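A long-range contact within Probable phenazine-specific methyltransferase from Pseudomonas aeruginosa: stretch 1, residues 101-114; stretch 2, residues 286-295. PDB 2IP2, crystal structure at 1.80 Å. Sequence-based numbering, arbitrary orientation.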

# COMPACT_ATOMS: atom_id res chain seq x y z
N PHE A 101 -8.74 -0.23 12.52
CA PHE A 101 -8.02 0.88 13.19
C PHE A 101 -6.94 1.42 12.27
O PHE A 101 -6.76 2.62 12.09
CB PHE A 101 -7.43 0.41 14.52
CG PHE A 101 -7.05 1.56 15.42
CD1 PHE A 101 -5.83 2.20 15.24
CD2 PHE A 101 -7.94 2.05 16.35
CE1 PHE A 101 -5.45 3.29 16.05
CE2 PHE A 101 -7.59 3.15 17.17
CZ PHE A 101 -6.32 3.77 17.00
N TYR A 102 -6.27 0.52 11.57
CA TYR A 102 -5.16 0.95 10.70
C TYR A 102 -5.67 1.73 9.50
O TYR A 102 -5.05 2.70 9.04
CB TYR A 102 -4.42 -0.28 10.27
CG TYR A 102 -3.41 -0.79 11.29
CD1 TYR A 102 -3.55 -0.57 12.67
CD2 TYR A 102 -2.31 -1.48 10.86
CE1 TYR A 102 -2.55 -1.04 13.59
CE2 TYR A 102 -1.31 -1.95 11.76
CZ TYR A 102 -1.45 -1.75 13.09
OH TYR A 102 -0.47 -2.26 13.94
N GLY A 103 -6.86 1.33 9.03
CA GLY A 103 -7.52 1.99 7.88
C GLY A 103 -8.31 3.24 8.22
O GLY A 103 -8.83 3.90 7.32
N GLU A 104 -8.32 3.62 9.50
CA GLU A 104 -9.05 4.81 9.97
C GLU A 104 -8.02 5.69 10.60
O GLU A 104 -7.36 6.44 9.89
CB GLU A 104 -10.21 4.38 10.87
CG GLU A 104 -11.33 3.73 10.02
CD GLU A 104 -12.45 2.96 10.77
OE1 GLU A 104 -12.53 3.02 12.05
OE2 GLU A 104 -13.23 2.28 10.03
N GLU A 105 -7.82 5.58 11.94
CA GLU A 105 -6.89 6.46 12.61
C GLU A 105 -5.49 6.46 11.96
O GLU A 105 -4.91 7.52 11.80
CB GLU A 105 -6.70 5.99 14.04
CG GLU A 105 -7.65 6.64 15.00
CD GLU A 105 -8.99 5.94 15.06
OE1 GLU A 105 -9.21 4.95 14.30
OE2 GLU A 105 -9.81 6.37 15.91
N PHE A 106 -4.92 5.30 11.66
CA PHE A 106 -3.56 5.34 11.09
C PHE A 106 -3.47 5.73 9.61
O PHE A 106 -2.42 6.22 9.14
CB PHE A 106 -2.81 4.07 11.36
CG PHE A 106 -2.47 3.89 12.82
CD1 PHE A 106 -2.32 5.01 13.69
CD2 PHE A 106 -2.27 2.59 13.33
CE1 PHE A 106 -1.92 4.81 15.06
CE2 PHE A 106 -1.91 2.38 14.67
CZ PHE A 106 -1.69 3.48 15.52
N HIS A 107 -4.55 5.54 8.88
CA HIS A 107 -4.63 6.11 7.51
C HIS A 107 -4.62 7.65 7.60
O HIS A 107 -3.93 8.34 6.83
CB HIS A 107 -5.94 5.67 6.84
CG HIS A 107 -6.15 6.27 5.47
ND1 HIS A 107 -5.52 5.79 4.34
CD2 HIS A 107 -6.92 7.30 5.06
CE1 HIS A 107 -5.88 6.51 3.28
NE2 HIS A 107 -6.74 7.43 3.69
N ALA A 108 -5.40 8.19 8.55
CA ALA A 108 -5.31 9.62 8.80
C ALA A 108 -3.92 10.07 9.20
O ALA A 108 -3.43 11.12 8.74
CB ALA A 108 -6.30 10.00 9.92
N ALA A 109 -3.28 9.28 10.05
CA ALA A 109 -1.91 9.59 10.59
C ALA A 109 -0.86 9.64 9.51
O ALA A 109 0.17 10.40 9.59
CB ALA A 109 -1.50 8.53 11.62
N TRP A 110 -1.02 8.74 8.54
CA TRP A 110 -0.05 8.61 7.49
C TRP A 110 -0.28 9.56 6.33
O TRP A 110 0.50 9.60 5.36
CB TRP A 110 0.02 7.14 7.00
CG TRP A 110 0.94 6.31 7.74
CD1 TRP A 110 0.67 5.46 8.79
CD2 TRP A 110 2.34 6.15 7.44
NE1 TRP A 110 1.84 4.80 9.17
CE2 TRP A 110 2.86 5.19 8.35
CE3 TRP A 110 3.21 6.74 6.49
CZ2 TRP A 110 4.20 4.81 8.36
CZ3 TRP A 110 4.59 6.37 6.52
CH2 TRP A 110 5.04 5.41 7.45
N THR A 111 -1.35 10.34 6.38
CA THR A 111 -1.58 11.33 5.33
C THR A 111 -0.49 12.45 5.39
O THR A 111 0.19 12.67 4.41
CB THR A 111 -3.03 11.84 5.38
OG1 THR A 111 -3.84 10.72 5.05
CG2 THR A 111 -3.29 13.01 4.40
N PRO A 112 -0.29 13.12 6.57
CA PRO A 112 0.77 14.18 6.60
C PRO A 112 2.17 13.65 6.84
O PRO A 112 3.00 14.26 7.56
CB PRO A 112 0.29 15.10 7.75
CG PRO A 112 -0.33 14.13 8.70
CD PRO A 112 -1.04 13.04 7.83
N ALA A 113 2.51 12.53 6.21
CA ALA A 113 3.76 11.88 6.51
C ALA A 113 4.97 12.80 6.17
O ALA A 113 6.01 12.75 6.83
CB ALA A 113 3.86 10.58 5.71
N CYS A 114 4.84 13.59 5.11
CA CYS A 114 5.96 14.48 4.72
C CYS A 114 6.23 15.51 5.81
O CYS A 114 7.33 15.60 6.32
CB CYS A 114 5.66 15.13 3.37
SG CYS A 114 7.13 16.04 2.76
N LEU A 286 9.79 -1.00 8.30
CA LEU A 286 8.48 -0.38 8.07
C LEU A 286 7.75 -0.16 9.42
O LEU A 286 7.17 0.93 9.69
CB LEU A 286 7.64 -1.27 7.17
CG LEU A 286 6.24 -0.72 6.78
CD1 LEU A 286 6.44 0.62 6.11
CD2 LEU A 286 5.62 -1.65 5.78
N TRP A 287 7.74 -1.19 10.27
CA TRP A 287 7.21 -1.00 11.65
C TRP A 287 7.90 0.16 12.40
O TRP A 287 7.26 0.94 13.15
CB TRP A 287 7.33 -2.27 12.47
CG TRP A 287 6.32 -3.34 12.14
CD1 TRP A 287 6.57 -4.59 11.62
CD2 TRP A 287 4.88 -3.23 12.26
NE1 TRP A 287 5.37 -5.26 11.44
CE2 TRP A 287 4.33 -4.46 11.83
CE3 TRP A 287 4.03 -2.22 12.71
CZ2 TRP A 287 2.94 -4.71 11.85
CZ3 TRP A 287 2.64 -2.49 12.77
CH2 TRP A 287 2.12 -3.71 12.34
N ASP A 288 9.21 0.30 12.20
CA ASP A 288 9.93 1.38 12.88
C ASP A 288 9.47 2.78 12.47
O ASP A 288 9.27 3.64 13.34
CB ASP A 288 11.41 1.23 12.61
CG ASP A 288 12.23 2.38 13.24
OD1 ASP A 288 12.29 2.41 14.48
OD2 ASP A 288 12.83 3.20 12.48
N VAL A 289 9.24 2.97 11.16
CA VAL A 289 8.81 4.29 10.69
C VAL A 289 7.38 4.53 11.14
O VAL A 289 7.02 5.64 11.57
CB VAL A 289 9.02 4.50 9.17
CG1 VAL A 289 8.51 5.90 8.77
CG2 VAL A 289 10.56 4.46 8.80
N HIS A 290 6.59 3.46 11.12
CA HIS A 290 5.22 3.56 11.61
C HIS A 290 5.17 3.98 13.09
O HIS A 290 4.32 4.82 13.50
CB HIS A 290 4.52 2.22 11.46
CG HIS A 290 3.15 2.20 12.08
ND1 HIS A 290 2.14 3.05 11.67
CD2 HIS A 290 2.64 1.45 13.09
CE1 HIS A 290 1.04 2.79 12.37
NE2 HIS A 290 1.32 1.83 13.25
N LEU A 291 6.09 3.44 13.91
CA LEU A 291 6.14 3.80 15.34
C LEU A 291 6.38 5.30 15.55
O LEU A 291 5.75 5.93 16.42
CB LEU A 291 7.19 2.94 16.08
CG LEU A 291 7.22 3.01 17.61
CD1 LEU A 291 5.81 2.93 18.19
CD2 LEU A 291 8.03 1.86 18.16
N PHE A 292 7.27 5.89 14.73
CA PHE A 292 7.43 7.31 14.69
C PHE A 292 6.11 8.00 14.27
O PHE A 292 5.65 8.95 14.92
CB PHE A 292 8.57 7.76 13.73
CG PHE A 292 8.49 9.23 13.45
CD1 PHE A 292 8.89 10.15 14.44
CD2 PHE A 292 7.88 9.70 12.24
CE1 PHE A 292 8.71 11.53 14.21
CE2 PHE A 292 7.72 11.05 12.00
CZ PHE A 292 8.13 12.00 12.99
N MET A 293 5.52 7.49 13.18
CA MET A 293 4.35 8.18 12.56
C MET A 293 3.19 8.19 13.57
O MET A 293 2.43 9.16 13.62
CB MET A 293 3.93 7.51 11.26
CG MET A 293 2.95 8.36 10.33
SD MET A 293 3.83 9.85 9.86
CE MET A 293 5.29 9.27 8.96
N ALA A 294 3.12 7.14 14.40
CA ALA A 294 2.00 7.03 15.35
C ALA A 294 2.24 7.83 16.64
O ALA A 294 1.39 8.55 17.09
CB ALA A 294 1.75 5.61 15.70
N CYS A 295 3.44 7.74 17.20
CA CYS A 295 3.64 8.29 18.54
C CYS A 295 5.09 8.65 18.87
O CYS A 295 5.45 8.70 20.08
CB CYS A 295 3.17 7.27 19.55
SG CYS A 295 4.14 5.75 19.57
O HOH W 1 0.46 0.03 15.44

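This is a largely buried, aromatic-rich contact between one helix (286-295) and a helix-turn segment whose helix 105-109 crosses it at 92°, held by one direct side-chain hydrogen bond and one water bridge, with ring and apolar packing around them. The axes of the two helices approach to 10.0 Å; no backbone hydrogen bond joins them, and the contact is made mainly by side chains. The CA atoms come nearest at A109 and A294, 6.7 Å apart, where both residues have small side chains; together the stretches bury 504 Å².

H290 is the polar hub. W110, which opens the type I turn from W110 to A113, donates from NE1 to H290 ND1 at 3.1 Å with an N-H...acceptor angle of 171°, a nearly linear bond that requires ND1 to be unprotonated in this role. The two rings lie almost in one plane (5° between planes) and meet rim to rim, as expected when an indole N-H points along an imidazole lone pair. On the other ring nitrogen, H290 NE2 lies 3.0 Å from the oxygen of water 1, which in turn lies 2.9 Å from Y102 OH, making a water bridge. The same imidazole turns its edge to the face of F106, with centroids 4.7 Å apart, planes at 83°, and F106 CD2 3.5 Å from H290 CE1.

M293, the residue of its helix most covered by the contact, points toward stretch 1 and covers the indole of W110. M293 CG sits 3.6 Å from the centroid of the W110 five-membered ring, only 8° off its normal, which is the geometry of a CH-pi contact. The M293 methyl carbon, CE, lies 3.8 Å from A113 CB.

Apolar contacts complete the packing: W110 CH2 meets V289 CG1 at 3.7 Å, F106 CE1 meets A294 CB at 3.8 Å, and Y102 CE2 lies 3.9 Å from W287 CH2.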